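Local coordinates for protein DNA fragmentation factor subunit beta (Mus musculus, PDB 1V0D) that acts as a nuclease that cuts DNA during apoptosis, producing DNA fragmentation and chromatin condensation, at residues R107-D112 against K120-L125; E146-R151 against S156-Y161; A176-V181 against E187-V192; F210-E215 against N245-R250; A276-D281 against R321-Q326. All coordinates share one frame; numbering follows the deposited sequence.

Contact 1: R107-D112 against K120-L125. Unlike the reference sequence in segment 107-112: Gln-109 (reference Leu).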
# COMPACT_ATOMS: atom_id res chain seq x y z
N ARG A 107 9.38 22.96 -10.30
CA ARG A 107 7.94 23.20 -10.18
C ARG A 107 7.41 23.89 -11.43
O ARG A 107 6.31 23.58 -11.90
CB ARG A 107 7.64 24.06 -8.96
CG ARG A 107 7.98 23.39 -7.65
CD ARG A 107 7.43 24.17 -6.47
NE ARG A 107 7.73 23.51 -5.20
CZ ARG A 107 7.31 23.94 -4.01
NH1 ARG A 107 6.55 25.03 -3.92
NH2 ARG A 107 7.64 23.27 -2.92
N GLN A 108 8.19 24.82 -11.96
CA GLN A 108 7.78 25.54 -13.16
C GLN A 108 7.66 24.60 -14.35
O GLN A 108 6.67 24.66 -15.09
CB GLN A 108 8.77 26.66 -13.48
CG GLN A 108 8.78 27.77 -12.43
CD GLN A 108 9.44 29.04 -12.94
OE1 GLN A 108 8.99 29.63 -13.92
NE2 GLN A 108 10.52 29.45 -12.28
N GLN A 109 8.65 23.74 -14.54
CA GLN A 109 8.60 22.80 -15.65
C GLN A 109 7.43 21.84 -15.50
O GLN A 109 6.95 21.29 -16.49
CB GLN A 109 9.90 22.02 -15.74
CG GLN A 109 11.06 22.83 -16.27
CD GLN A 109 12.13 21.96 -16.88
OE1 GLN A 109 12.73 21.13 -16.19
NE2 GLN A 109 12.38 22.13 -18.17
N LEU A 110 6.97 21.65 -14.27
CA LEU A 110 5.83 20.78 -14.02
C LEU A 110 4.56 21.48 -14.47
O LEU A 110 3.77 20.93 -15.23
CB LEU A 110 5.72 20.43 -12.54
CG LEU A 110 6.61 19.29 -12.05
CD1 LEU A 110 6.34 19.04 -10.57
CD2 LEU A 110 6.32 18.04 -12.86
N SER A 111 4.36 22.70 -13.98
CA SER A 111 3.19 23.49 -14.35
C SER A 111 3.15 23.49 -15.87
O SER A 111 2.11 23.21 -16.48
CB SER A 111 3.33 24.91 -13.82
N ASP A 112 4.29 23.79 -16.48
CA ASP A 112 4.41 23.81 -17.93
C ASP A 112 4.35 22.36 -18.42
O ASP A 112 5.39 21.76 -18.71
CB ASP A 112 5.73 24.45 -18.35
N LYS A 120 6.93 12.54 -14.94
CA LYS A 120 7.13 11.59 -13.86
C LYS A 120 8.41 11.94 -13.12
O LYS A 120 8.38 12.39 -11.97
CB LYS A 120 7.25 10.18 -14.43
CG LYS A 120 6.49 9.13 -13.68
CD LYS A 120 6.99 9.00 -12.28
CE LYS A 120 6.22 7.92 -11.53
NZ LYS A 120 6.69 7.80 -10.13
N LEU A 121 9.53 11.74 -13.80
CA LEU A 121 10.86 12.02 -13.27
C LEU A 121 10.89 13.37 -12.56
O LEU A 121 11.45 13.51 -11.47
CB LEU A 121 11.87 12.02 -14.41
CG LEU A 121 13.29 11.54 -14.10
CD1 LEU A 121 14.07 11.51 -15.39
CD2 LEU A 121 13.95 12.44 -13.07
N LEU A 122 10.27 14.36 -13.18
CA LEU A 122 10.23 15.71 -12.64
C LEU A 122 9.43 15.75 -11.34
O LEU A 122 9.84 16.39 -10.37
CB LEU A 122 9.60 16.65 -13.67
CG LEU A 122 10.08 18.10 -13.62
CD1 LEU A 122 11.59 18.11 -13.77
CD2 LEU A 122 9.43 18.91 -14.72
N ALA A 123 8.29 15.07 -11.33
CA ALA A 123 7.46 15.04 -10.13
C ALA A 123 8.23 14.34 -9.03
O ALA A 123 8.24 14.78 -7.88
CB ALA A 123 6.16 14.30 -10.41
N ASP A 124 8.89 13.24 -9.40
CA ASP A 124 9.68 12.48 -8.45
C ASP A 124 10.81 13.32 -7.88
O ASP A 124 11.01 13.35 -6.66
CB ASP A 124 10.24 11.23 -9.11
CG ASP A 124 9.16 10.20 -9.43
OD1 ASP A 124 8.22 10.05 -8.62
OD2 ASP A 124 9.27 9.54 -10.49
N LEU A 125 11.55 13.99 -8.76
CA LEU A 125 12.66 14.83 -8.32
C LEU A 125 12.20 15.87 -7.32
O LEU A 125 12.83 16.08 -6.29
CB LEU A 125 13.32 15.51 -9.52
CG LEU A 125 14.32 14.59 -10.22
CD1 LEU A 125 14.82 15.23 -11.50
CD2 LEU A 125 15.47 14.31 -9.25

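Contact 2: E146-R151 against S156-Y161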
# COMPACT_ATOMS: atom_id res chain seq x y z
N GLU A 146 0.34 16.86 8.38
CA GLU A 146 -1.00 17.04 7.82
C GLU A 146 -1.88 15.80 7.86
O GLU A 146 -1.62 14.81 7.17
CB GLU A 146 -0.91 17.51 6.37
CG GLU A 146 -0.53 18.97 6.20
CD GLU A 146 -0.41 19.35 4.74
OE1 GLU A 146 -1.39 19.13 3.99
OE2 GLU A 146 0.68 19.86 4.35
N GLY A 147 -2.93 15.85 8.66
CA GLY A 147 -3.84 14.73 8.72
C GLY A 147 -3.72 13.90 9.97
O GLY A 147 -4.57 13.05 10.25
N LEU A 148 -2.67 14.16 10.74
CA LEU A 148 -2.46 13.42 11.97
C LEU A 148 -3.14 14.17 13.09
O LEU A 148 -3.14 15.40 13.11
CB LEU A 148 -0.96 13.31 12.27
CG LEU A 148 -0.11 12.78 11.12
CD1 LEU A 148 1.33 12.69 11.56
CD2 LEU A 148 -0.63 11.43 10.69
N GLU A 149 -3.73 13.42 14.02
CA GLU A 149 -4.41 14.02 15.16
C GLU A 149 -3.49 15.05 15.80
O GLU A 149 -2.32 15.16 15.44
CB GLU A 149 -4.81 12.94 16.16
CG GLU A 149 -5.64 11.83 15.53
CD GLU A 149 -6.22 10.87 16.56
OE1 GLU A 149 -5.45 10.26 17.33
OE2 GLU A 149 -7.46 10.72 16.58
N SER A 150 -4.00 15.81 16.76
CA SER A 150 -3.17 16.83 17.39
C SER A 150 -2.20 16.30 18.42
O SER A 150 -1.11 16.85 18.58
CB SER A 150 -4.06 17.90 18.02
OG SER A 150 -4.86 18.51 17.03
N ARG A 151 -2.59 15.24 19.12
CA ARG A 151 -1.73 14.64 20.14
C ARG A 151 -0.31 14.43 19.63
O ARG A 151 0.64 14.41 20.41
CB ARG A 151 -2.32 13.30 20.59
CG ARG A 151 -2.58 12.38 19.42
CD ARG A 151 -3.62 11.31 19.70
NE ARG A 151 -3.03 10.06 20.18
CZ ARG A 151 -3.58 8.86 19.97
NH1 ARG A 151 -4.72 8.76 19.29
NH2 ARG A 151 -2.99 7.77 20.44
N SER A 156 9.18 11.22 15.59
CA SER A 156 9.55 9.93 16.18
C SER A 156 8.35 9.38 16.92
O SER A 156 8.03 8.20 16.83
CB SER A 156 10.71 10.08 17.16
OG SER A 156 11.93 10.35 16.50
N GLY A 157 7.69 10.27 17.66
CA GLY A 157 6.54 9.88 18.44
C GLY A 157 5.45 9.25 17.62
O GLY A 157 4.87 8.25 18.02
N TYR A 158 5.15 9.84 16.47
CA TYR A 158 4.09 9.30 15.64
C TYR A 158 4.51 7.94 15.10
O TYR A 158 3.76 6.97 15.22
CB TYR A 158 3.76 10.23 14.48
CG TYR A 158 2.79 9.60 13.50
CD1 TYR A 158 1.46 9.35 13.87
CD2 TYR A 158 3.21 9.18 12.24
CE1 TYR A 158 0.59 8.69 12.99
CE2 TYR A 158 2.35 8.53 11.36
CZ TYR A 158 1.05 8.28 11.75
OH TYR A 158 0.21 7.63 10.88
N LEU A 159 5.70 7.87 14.51
CA LEU A 159 6.21 6.61 13.95
C LEU A 159 6.29 5.52 15.02
O LEU A 159 6.07 4.34 14.73
CB LEU A 159 7.57 6.85 13.31
CG LEU A 159 7.57 6.82 11.77
CD1 LEU A 159 6.31 7.45 11.21
CD2 LEU A 159 8.79 7.54 11.26
N ARG A 160 6.61 5.91 16.25
CA ARG A 160 6.68 4.95 17.34
C ARG A 160 5.27 4.37 17.49
O ARG A 160 5.08 3.15 17.50
CB ARG A 160 7.10 5.67 18.62
CG ARG A 160 7.46 4.75 19.77
CD ARG A 160 7.97 5.57 20.93
NE ARG A 160 8.90 6.60 20.48
CZ ARG A 160 9.09 7.77 21.10
NH1 ARG A 160 8.42 8.05 22.21
NH2 ARG A 160 9.95 8.66 20.60
N TYR A 161 4.30 5.26 17.60
CA TYR A 161 2.89 4.89 17.74
C TYR A 161 2.46 3.97 16.58
O TYR A 161 1.78 2.97 16.77
CB TYR A 161 2.01 6.15 17.71
CG TYR A 161 0.54 5.86 17.53
CD1 TYR A 161 -0.26 5.53 18.62
CD2 TYR A 161 -0.04 5.86 16.26
CE1 TYR A 161 -1.61 5.20 18.46
CE2 TYR A 161 -1.39 5.53 16.07
CZ TYR A 161 -2.17 5.20 17.18
OH TYR A 161 -3.51 4.87 17.02

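Contact 3: A176-V181 against E187-V192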
# COMPACT_ATOMS: atom_id res chain seq x y z
N ALA A 176 -8.14 -13.31 18.71
CA ALA A 176 -9.23 -13.72 17.84
C ALA A 176 -9.22 -15.23 17.55
O ALA A 176 -10.23 -15.79 17.11
CB ALA A 176 -9.16 -12.94 16.54
N TYR A 177 -8.09 -15.88 17.79
CA TYR A 177 -7.97 -17.31 17.52
C TYR A 177 -8.40 -18.20 18.68
O TYR A 177 -8.66 -19.39 18.48
CB TYR A 177 -6.53 -17.64 17.13
CG TYR A 177 -6.36 -18.98 16.43
CD1 TYR A 177 -6.72 -19.14 15.10
CD2 TYR A 177 -5.82 -20.07 17.11
CE1 TYR A 177 -6.53 -20.36 14.44
CE2 TYR A 177 -5.63 -21.30 16.47
CZ TYR A 177 -5.98 -21.43 15.13
OH TYR A 177 -5.77 -22.63 14.47
N THR A 178 -8.49 -17.64 19.88
CA THR A 178 -8.86 -18.44 21.05
C THR A 178 -10.10 -19.30 20.81
O THR A 178 -10.25 -20.36 21.42
CB THR A 178 -9.13 -17.56 22.29
OG1 THR A 178 -8.02 -16.68 22.51
CG2 THR A 178 -9.31 -18.42 23.53
N SER A 179 -10.97 -18.86 19.91
CA SER A 179 -12.20 -19.59 19.61
C SER A 179 -11.96 -20.88 18.81
O SER A 179 -12.69 -21.85 18.97
CB SER A 179 -13.18 -18.71 18.83
OG SER A 179 -12.72 -18.47 17.51
N MET A 180 -10.94 -20.88 17.96
CA MET A 180 -10.65 -22.06 17.16
C MET A 180 -9.75 -23.05 17.91
O MET A 180 -9.22 -23.99 17.32
CB MET A 180 -10.02 -21.65 15.83
CG MET A 180 -11.01 -20.94 14.92
SD MET A 180 -10.31 -20.29 13.39
CE MET A 180 -10.36 -18.46 13.69
N VAL A 181 -9.62 -22.82 19.21
CA VAL A 181 -8.82 -23.67 20.10
C VAL A 181 -9.79 -24.60 20.83
O VAL A 181 -10.96 -24.27 21.00
CB VAL A 181 -8.08 -22.82 21.15
CG1 VAL A 181 -7.27 -23.70 22.07
CG2 VAL A 181 -7.19 -21.82 20.46
N GLU A 187 -8.50 -22.20 28.20
CA GLU A 187 -8.14 -21.41 29.38
C GLU A 187 -6.65 -21.06 29.36
O GLU A 187 -6.28 -19.89 29.44
CB GLU A 187 -8.46 -22.19 30.66
N GLU A 188 -5.81 -22.09 29.23
CA GLU A 188 -4.37 -21.89 29.19
C GLU A 188 -3.98 -20.94 28.07
O GLU A 188 -3.09 -20.10 28.24
CB GLU A 188 -3.65 -23.23 29.01
CG GLU A 188 -2.77 -23.64 30.19
CD GLU A 188 -1.57 -22.71 30.37
OE1 GLU A 188 -0.81 -22.89 31.35
OE2 GLU A 188 -1.39 -21.80 29.54
N TYR A 189 -4.64 -21.06 26.93
CA TYR A 189 -4.34 -20.19 25.80
C TYR A 189 -4.43 -18.75 26.26
O TYR A 189 -3.52 -17.95 26.03
CB TYR A 189 -5.34 -20.42 24.67
CG TYR A 189 -4.96 -19.76 23.36
CD1 TYR A 189 -4.16 -20.41 22.43
CD2 TYR A 189 -5.46 -18.50 23.02
CE1 TYR A 189 -3.87 -19.84 21.19
CE2 TYR A 189 -5.17 -17.92 21.78
CZ TYR A 189 -4.39 -18.60 20.87
OH TYR A 189 -4.16 -18.05 19.63
N LEU A 190 -5.54 -18.42 26.93
CA LEU A 190 -5.75 -17.06 27.43
C LEU A 190 -4.72 -16.70 28.49
O LEU A 190 -4.29 -15.55 28.59
CB LEU A 190 -7.17 -16.92 28.00
CG LEU A 190 -8.27 -17.18 26.96
CD1 LEU A 190 -9.63 -17.19 27.63
CD2 LEU A 190 -8.20 -16.12 25.86
N ARG A 191 -4.32 -17.69 29.28
CA ARG A 191 -3.31 -17.47 30.31
C ARG A 191 -2.00 -17.10 29.61
O ARG A 191 -1.33 -16.13 30.00
CB ARG A 191 -3.11 -18.73 31.15
CG ARG A 191 -1.88 -18.66 32.06
CD ARG A 191 -1.10 -19.97 32.02
NE ARG A 191 0.33 -19.79 32.31
CZ ARG A 191 1.16 -19.03 31.61
NH1 ARG A 191 0.72 -18.35 30.55
NH2 ARG A 191 2.44 -18.94 31.95
N VAL A 192 -1.64 -17.87 28.58
CA VAL A 192 -0.41 -17.64 27.81
C VAL A 192 -0.51 -16.31 27.08
O VAL A 192 0.40 -15.48 27.14
CB VAL A 192 -0.17 -18.78 26.76
CG1 VAL A 192 0.97 -18.42 25.83
CG2 VAL A 192 0.14 -20.09 27.47

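Contact 4: F210-E215 against N245-R250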
# COMPACT_ATOMS: atom_id res chain seq x y z
N PHE A 210 10.57 1.74 15.07
CA PHE A 210 10.44 2.81 14.08
C PHE A 210 10.99 4.17 14.44
O PHE A 210 11.10 5.03 13.57
CB PHE A 210 8.98 3.02 13.66
CG PHE A 210 8.44 1.95 12.75
CD1 PHE A 210 9.22 0.85 12.39
CD2 PHE A 210 7.14 2.04 12.27
CE1 PHE A 210 8.70 -0.14 11.58
CE2 PHE A 210 6.62 1.04 11.45
CZ PHE A 210 7.40 -0.05 11.11
N ASP A 211 11.33 4.40 15.70
CA ASP A 211 11.81 5.73 16.05
C ASP A 211 13.32 5.90 16.19
O ASP A 211 13.97 5.24 17.00
CB ASP A 211 11.04 6.25 17.28
CG ASP A 211 11.90 6.45 18.50
OD1 ASP A 211 11.98 5.52 19.33
OD2 ASP A 211 12.49 7.55 18.65
N ARG A 212 13.87 6.77 15.35
CA ARG A 212 15.28 7.07 15.38
C ARG A 212 15.52 7.63 16.77
O ARG A 212 14.59 7.80 17.55
CB ARG A 212 15.63 8.11 14.30
CG ARG A 212 14.75 9.36 14.30
CD ARG A 212 15.08 10.28 13.10
NE ARG A 212 14.38 11.57 13.15
CZ ARG A 212 14.37 12.47 12.18
NH1 ARG A 212 15.02 12.25 11.04
NH2 ARG A 212 13.71 13.61 12.34
N GLY A 213 16.76 7.92 17.12
CA GLY A 213 16.95 8.43 18.47
C GLY A 213 16.57 7.43 19.57
O GLY A 213 16.20 7.83 20.66
N ALA A 214 16.66 6.14 19.27
CA ALA A 214 16.39 5.11 20.26
C ALA A 214 17.67 4.28 20.31
O ALA A 214 18.49 4.36 19.39
CB ALA A 214 15.20 4.25 19.82
N GLU A 215 17.87 3.50 21.38
CA GLU A 215 19.06 2.66 21.50
C GLU A 215 19.29 2.01 20.13
O GLU A 215 18.35 1.54 19.49
CB GLU A 215 18.84 1.59 22.57
CG GLU A 215 20.07 0.73 22.89
CD GLU A 215 21.19 1.51 23.60
OE1 GLU A 215 21.72 2.49 23.02
OE2 GLU A 215 21.56 1.15 24.75
N ASN A 245 12.91 7.22 4.05
CA ASN A 245 13.04 7.99 5.27
C ASN A 245 11.72 8.67 5.55
O ASN A 245 11.48 9.81 5.15
CB ASN A 245 14.16 9.03 5.14
CG ASN A 245 14.50 9.69 6.48
OD1 ASN A 245 15.66 10.05 6.72
ND2 ASN A 245 13.50 9.84 7.34
N PRO A 246 10.82 7.96 6.24
CA PRO A 246 9.49 8.50 6.57
C PRO A 246 9.53 9.82 7.34
O PRO A 246 8.52 10.49 7.46
CB PRO A 246 8.87 7.37 7.39
CG PRO A 246 10.05 6.77 8.08
CD PRO A 246 11.07 6.70 6.97
N TYR A 247 10.70 10.19 7.86
CA TYR A 247 10.81 11.42 8.63
C TYR A 247 10.95 12.72 7.86
O TYR A 247 10.78 13.80 8.45
CB TYR A 247 11.98 11.35 9.61
CG TYR A 247 11.82 10.39 10.74
CD1 TYR A 247 12.16 9.04 10.58
CD2 TYR A 247 11.37 10.82 11.99
CE1 TYR A 247 12.06 8.14 11.64
CE2 TYR A 247 11.27 9.93 13.05
CZ TYR A 247 11.62 8.59 12.87
OH TYR A 247 11.53 7.70 13.91
N GLY A 248 11.26 12.68 6.58
CA GLY A 248 11.46 13.95 5.91
C GLY A 248 10.46 14.38 4.87
O GLY A 248 10.80 15.17 3.99
N ASN A 249 9.21 13.95 4.99
CA ASN A 249 8.25 14.28 3.96
C ASN A 249 6.90 13.66 4.32
O ASN A 249 6.85 12.54 4.84
CB ASN A 249 8.81 13.69 2.66
CG ASN A 249 7.97 13.96 1.47
OD1 ASN A 249 6.78 13.64 1.45
ND2 ASN A 249 8.58 14.53 0.44
N ARG A 250 5.82 14.37 4.05
CA ARG A 250 4.48 13.86 4.35
C ARG A 250 4.18 12.62 3.52
O ARG A 250 3.75 11.60 4.04
CB ARG A 250 3.42 14.92 4.07
CG ARG A 250 2.03 14.36 4.14
CD ARG A 250 0.95 15.37 3.80
NE ARG A 250 -0.34 14.70 3.81
CZ ARG A 250 -0.93 14.19 2.73
NH1 ARG A 250 -0.36 14.29 1.53
NH2 ARG A 250 -2.08 13.53 2.86

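Contact 5: A276-D281 against R321-Q326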
# COMPACT_ATOMS: atom_id res chain seq x y z
N ALA A 276 -1.37 -22.94 19.21
CA ALA A 276 -2.58 -23.59 19.71
C ALA A 276 -2.31 -25.07 19.94
O ALA A 276 -2.49 -25.58 21.04
CB ALA A 276 -3.73 -23.42 18.71
N GLU A 277 -1.85 -25.75 18.89
CA GLU A 277 -1.54 -27.16 18.98
C GLU A 277 -0.57 -27.48 20.13
O GLU A 277 -0.74 -28.48 20.83
CB GLU A 277 -0.98 -27.66 17.65
CG GLU A 277 -1.92 -28.60 16.91
CD GLU A 277 -1.78 -30.06 17.37
OE1 GLU A 277 -0.68 -30.64 17.16
OE2 GLU A 277 -2.75 -30.64 17.94
N ALA A 278 0.43 -26.62 20.34
CA ALA A 278 1.41 -26.84 21.41
C ALA A 278 0.79 -26.74 22.80
O ALA A 278 1.17 -27.47 23.71
CB ALA A 278 2.56 -25.84 21.27
N ILE A 279 -0.15 -25.82 22.96
CA ILE A 279 -0.82 -25.64 24.23
C ILE A 279 -1.75 -26.80 24.55
O ILE A 279 -2.07 -27.05 25.71
CB ILE A 279 -1.63 -24.32 24.24
CG1 ILE A 279 -0.68 -23.15 24.41
CG2 ILE A 279 -2.66 -24.33 25.35
CD1 ILE A 279 -1.37 -21.81 24.51
N GLN A 280 -2.17 -27.54 23.53
CA GLN A 280 -3.06 -28.67 23.73
C GLN A 280 -2.24 -29.94 24.00
O GLN A 280 -2.73 -30.89 24.60
CB GLN A 280 -3.95 -28.85 22.51
CG GLN A 280 -4.63 -27.55 22.12
CD GLN A 280 -5.44 -27.62 20.83
OE1 GLN A 280 -5.12 -28.40 19.93
NE2 GLN A 280 -6.47 -26.79 20.74
N ASP A 281 -0.99 -29.92 23.57
CA ASP A 281 -0.08 -31.05 23.75
C ASP A 281 -0.07 -31.65 25.15
O ASP A 281 -0.15 -32.87 25.32
CB ASP A 281 1.34 -30.64 23.40
CG ASP A 281 2.33 -31.78 23.55
OD1 ASP A 281 2.55 -32.51 22.55
OD2 ASP A 281 2.88 -31.95 24.66
N ARG A 321 12.32 -25.98 20.21
CA ARG A 321 12.16 -24.79 21.05
C ARG A 321 10.73 -24.55 21.50
O ARG A 321 10.45 -23.59 22.22
CB ARG A 321 12.65 -23.55 20.31
CG ARG A 321 14.07 -23.64 19.81
CD ARG A 321 14.45 -22.40 19.03
NE ARG A 321 14.37 -21.18 19.83
CZ ARG A 321 14.52 -19.95 19.34
NH1 ARG A 321 14.76 -19.79 18.04
NH2 ARG A 321 14.44 -18.89 20.13
N ILE A 322 9.81 -25.42 21.09
CA ILE A 322 8.41 -25.25 21.45
C ILE A 322 8.10 -25.52 22.92
O ILE A 322 7.32 -24.77 23.53
CB ILE A 322 7.53 -26.14 20.54
CG1 ILE A 322 7.62 -25.62 19.10
CG2 ILE A 322 6.09 -26.14 21.03
CD1 ILE A 322 6.89 -26.45 18.07
N TYR A 323 8.70 -26.55 23.51
CA TYR A 323 8.43 -26.87 24.91
C TYR A 323 9.59 -26.61 25.86
O TYR A 323 10.75 -26.63 25.48
CB TYR A 323 7.99 -28.32 25.05
CG TYR A 323 6.80 -28.70 24.20
CD1 TYR A 323 6.98 -29.40 23.01
CD2 TYR A 323 5.51 -28.36 24.58
CE1 TYR A 323 5.90 -29.75 22.22
CE2 TYR A 323 4.42 -28.71 23.80
CZ TYR A 323 4.62 -29.40 22.62
OH TYR A 323 3.55 -29.74 21.82
N ARG A 324 9.24 -26.35 27.12
CA ARG A 324 10.25 -26.08 28.14
C ARG A 324 10.94 -27.37 28.53
O ARG A 324 10.28 -28.38 28.81
CB ARG A 324 9.62 -25.46 29.39
CG ARG A 324 9.15 -24.03 29.23
CD ARG A 324 8.78 -23.44 30.59
NE ARG A 324 7.95 -22.25 30.48
CZ ARG A 324 8.30 -21.16 29.81
NH1 ARG A 324 9.46 -21.10 29.16
NH2 ARG A 324 7.48 -20.12 29.78
N PRO A 325 12.29 -27.36 28.55
CA PRO A 325 13.14 -28.49 28.90
C PRO A 325 12.80 -29.04 30.27
O PRO A 325 12.70 -28.28 31.23
CB PRO A 325 14.54 -27.89 28.87
CG PRO A 325 14.43 -26.86 27.82
CD PRO A 325 13.11 -26.20 28.15
N GLN A 326 12.61 -30.35 30.35
CA GLN A 326 12.31 -30.98 31.63
C GLN A 326 13.66 -31.17 32.31
O GLN A 326 14.51 -31.91 31.81
CB GLN A 326 11.62 -32.34 31.41

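Contact 1: R107-D112 against K120-L125
Leu-110 and Leu-122 are the pair that brings these two helices together, and their side chains run past one another in opposite directions, flank against flank. CD2 of Leu-110 lies 3.7 Å from CB of Leu-122, while CG of Leu-110 comes within 3.9 Å of Leu-122 CD2, so each isobutyl group rests along the stem or fork of the other. Behind this is a close approach of the main chains, the CA atoms of Leu-110 and Leu-122 being 6.9 Å apart. Leu-122 holds its CG anti to the backbone N (chi1 -150°), which swings its CD2 past Leu-110 to the neighbouring Gln-109. Here the two side chains cross at about a right angle: Leu-122 CD2 meets Gln-109 CB at 3.3 Å, while Leu-122 CD1 comes more loosely toward the amide oxygen OE1. This glutamine stands where the reference sequence has a leucine. The same CD2 methyl of Leu-110 also reaches Ala-123 CB, more loosely, at 4.5 Å. The interface is mostly apolar, with no hydrogen bond between the two segments. On the second helix, away from the contact, Lys-120 NZ bridges both carboxylate oxygens of Asp-124 one turn on, meeting the syn lone pair of each. The helical pieces approach to 9.6 Å between axes at 143°, a roughly antiparallel, splayed helical hairpin made by helices 103-111 and 116-129. Leu-126 also packs on Leu-110, and Ile-88 and Leu-92 of the second subunit pack on Gln-109 and Leu-122, placing this hairpin in the dimer interface.

Contact 2: E146-R151 against S156-Y161
Leu-148 lays its forked end on one face of the Tyr-158 ring. Its CD1 sits almost over the ring centre, 3.9 Å from the centroid and 11° off the normal, a CH-pi contact, while Leu-148 CD2 is shifted toward the phenol end, 3.7 Å from Tyr-158 CZ. Further along, Arg-151 crosses Tyr-161 at about a right angle: its NH2 approaches Tyr-161 CE1 to 3.5 Å, but the guanidinium and ring planes are turned 72° apart, so this is no flat stack. The arginine arrives there through a bend at chi3 (-93°), and Glu-149 holds its other terminal nitrogen by a salt bridge, NH1 to OE1 at 2.6 Å, with the carboxylate oxygen tilted out of the guanidinium plane. One shell out, Arg-138 hydrogen-bonds the carbonyls of both Leu-148 and Glu-149, fixing the loop backbone. Phe-152 fills in from the linker, edge-to-face with Tyr-158 and also meeting the Tyr-161 ring. The loop is thereby laid against the early turns of helix 155-175. No hydrogen bond spans the two segments, so the contact rests on dispersion at Leu-148 and on a surface charge near an aromatic ring at Arg-151, whose positive charge is probably balanced mainly by Glu-149.

Contact 3: A176-V181 against E187-V192
The ring of Tyr-189 is the flat group at the middle, reached by three residues of the loop. Val-181 covers one face: its CG2 lies 4.0 Å from the ring centroid, 17° off the normal and displaced toward the rim, a CH-pi contact. Thr-178 approaches obliquely, its OG1 near the CD2 and CE2 carbons; the hydroxyl itself is hydrogen-bonded to the carbonyl of Ser-175. At the far end, Tyr-189 OH rests 3.5 Å from Tyr-177 CB, the two tyrosine side chains crossing at about a right angle, and makes its hydrogen bond to Val-174 O. Tyr-177 in turn has Met-180 CB over one face of its ring. Tyr-189 carries CG anti to its N (chi1 -169°), which sends the ring off the helix into the loop. Beside it, the CG2 methyl of Thr-178 meets Leu-190 CD2 at 3.5 Å, the side chains again crossing. Replacing Tyr-189 by an alanine is likely to open a gap beside Val-181 and Thr-178 and leave Val-174 O without its hydroxyl partner. Leu-275 of helix 267-281 also packs on Tyr-189, and Val-272 and Ala-276 on Tyr-177. The arrangement is a connection between successive helices, 155-175 and 186-202, folded back so that an aromatic ring from helix 186-202 packs against the linking loop.

Contact 4: F210-E215 against N245-R250
Arg-212 and Tyr-247 face each other from two irregular chain segments whose CA atoms stay 9.2 Å apart at this point, a gap spanned by side chains. The Tyr-247 hydroxyl bridges it to the opposite backbone: it donates to Phe-210 O at 2.7 Å, in the carbonyl plane on a lone pair with a C=O...O angle of 128°, and accepts from Arg-212 N at 2.9 Å. Two bonds thus grip one buried oxygen, anchor the end of the phenol and orient its hydroxyl. The same ring supports the arginine. Arg-212 starts with CG between its N and carbonyl carbon (chi1 51°), then runs extended along the tyrosine in the opposite direction, from the hydroxyl end back toward CB. Its CD lies 3.7 Å above the ring centroid, and the guanidinium stacks flat beyond it, centres 4.0 Å apart and planes at 16°, with NE over the CD2 rim. Stacking leaves the N-H groups pointing outward in their own plane: NH2 makes a salt bridge to Glu-136 and a hydrogen bond to Ile-133 O, and NH1 bonds Glu-224 O. The positive charge is probably balanced in the interior by Glu-136, while Leu-159 of helix 155-175 also packs on the tyrosine. Tyr-247 sits in a turn closed by Gly-248 N to Asn-245 O, just ahead of Asn-249, the N-cap of helix 250-255. The arrangement is a buried, flat guanidinium-on-ring stack tying together two loops, and the chain between them carries Cys-229, Cys-238 and His-242, three ligands of the structure's zinc site, which Cys-307 completes.

Contact 5: A276-D281 against R321-Q326
Tyr-323 reaches helix 267-281 with its ring edge, the carbonyl oxygen of Ala-278 lying near the ring plane, 3.5 Å from Tyr-323 CE2. The conformation behind this has CG anti to the carbonyl carbon (chi1 -55°), which carries the phenol up to helix 267-281 at Ala-278. Ile-322 backs it: its CG2, anti to the backbone N, lies over the centre of one face of the Tyr-323 ring, and the same methyl touches Ala-278 CB at 3.6 Å. One methyl therefore serves both the aromatic ring and the helix. Asp-281 has its CG anti to N (chi1 -179°) and borders the phenol, but the two groups lie too close in the model for their detailed placement to be trusted, and no hydrogen bond is assigned between them. The polar partner of Asp-281 is Arg-283, by a salt bridge, and Arg-283 also makes a cation-pi contact with Tyr-323. With an alanine in place of Asp-281, Arg-283 would probably lose this acidic mate and be freer to turn beside the tyrosine. Phe-290 of helix 287-295 packs on both Ala-278 and Ile-322. Chemically, then, the contact joins an apolar patch to a polar rim, where aspartate and tyrosine are linked through the arginine they share.

The five contacts fall into two touching pairs and one outlier. Contacts 2 and 4 have centres 12 Å apart and meet through helix 155-175, Leu-159 CD2 lying 3.3 Å from Tyr-247 CE1. Contacts 3 and 5, 14 Å between centres, meet where Ile-279 packs on Tyr-189 and Val-192. Contact 1, in the dimer interface, comes within about 8 Å of contact 4 at the nearest atoms, but its centre is 59 Å from that of contact 5, on opposite sides of the chain's centre. The magnesium site of Asp-262 and His-308 lies about 13 Å from the Phe-210 side chain of contact 4, and a lead ion about 9 Å from the Leu-190 side chain of contact 3.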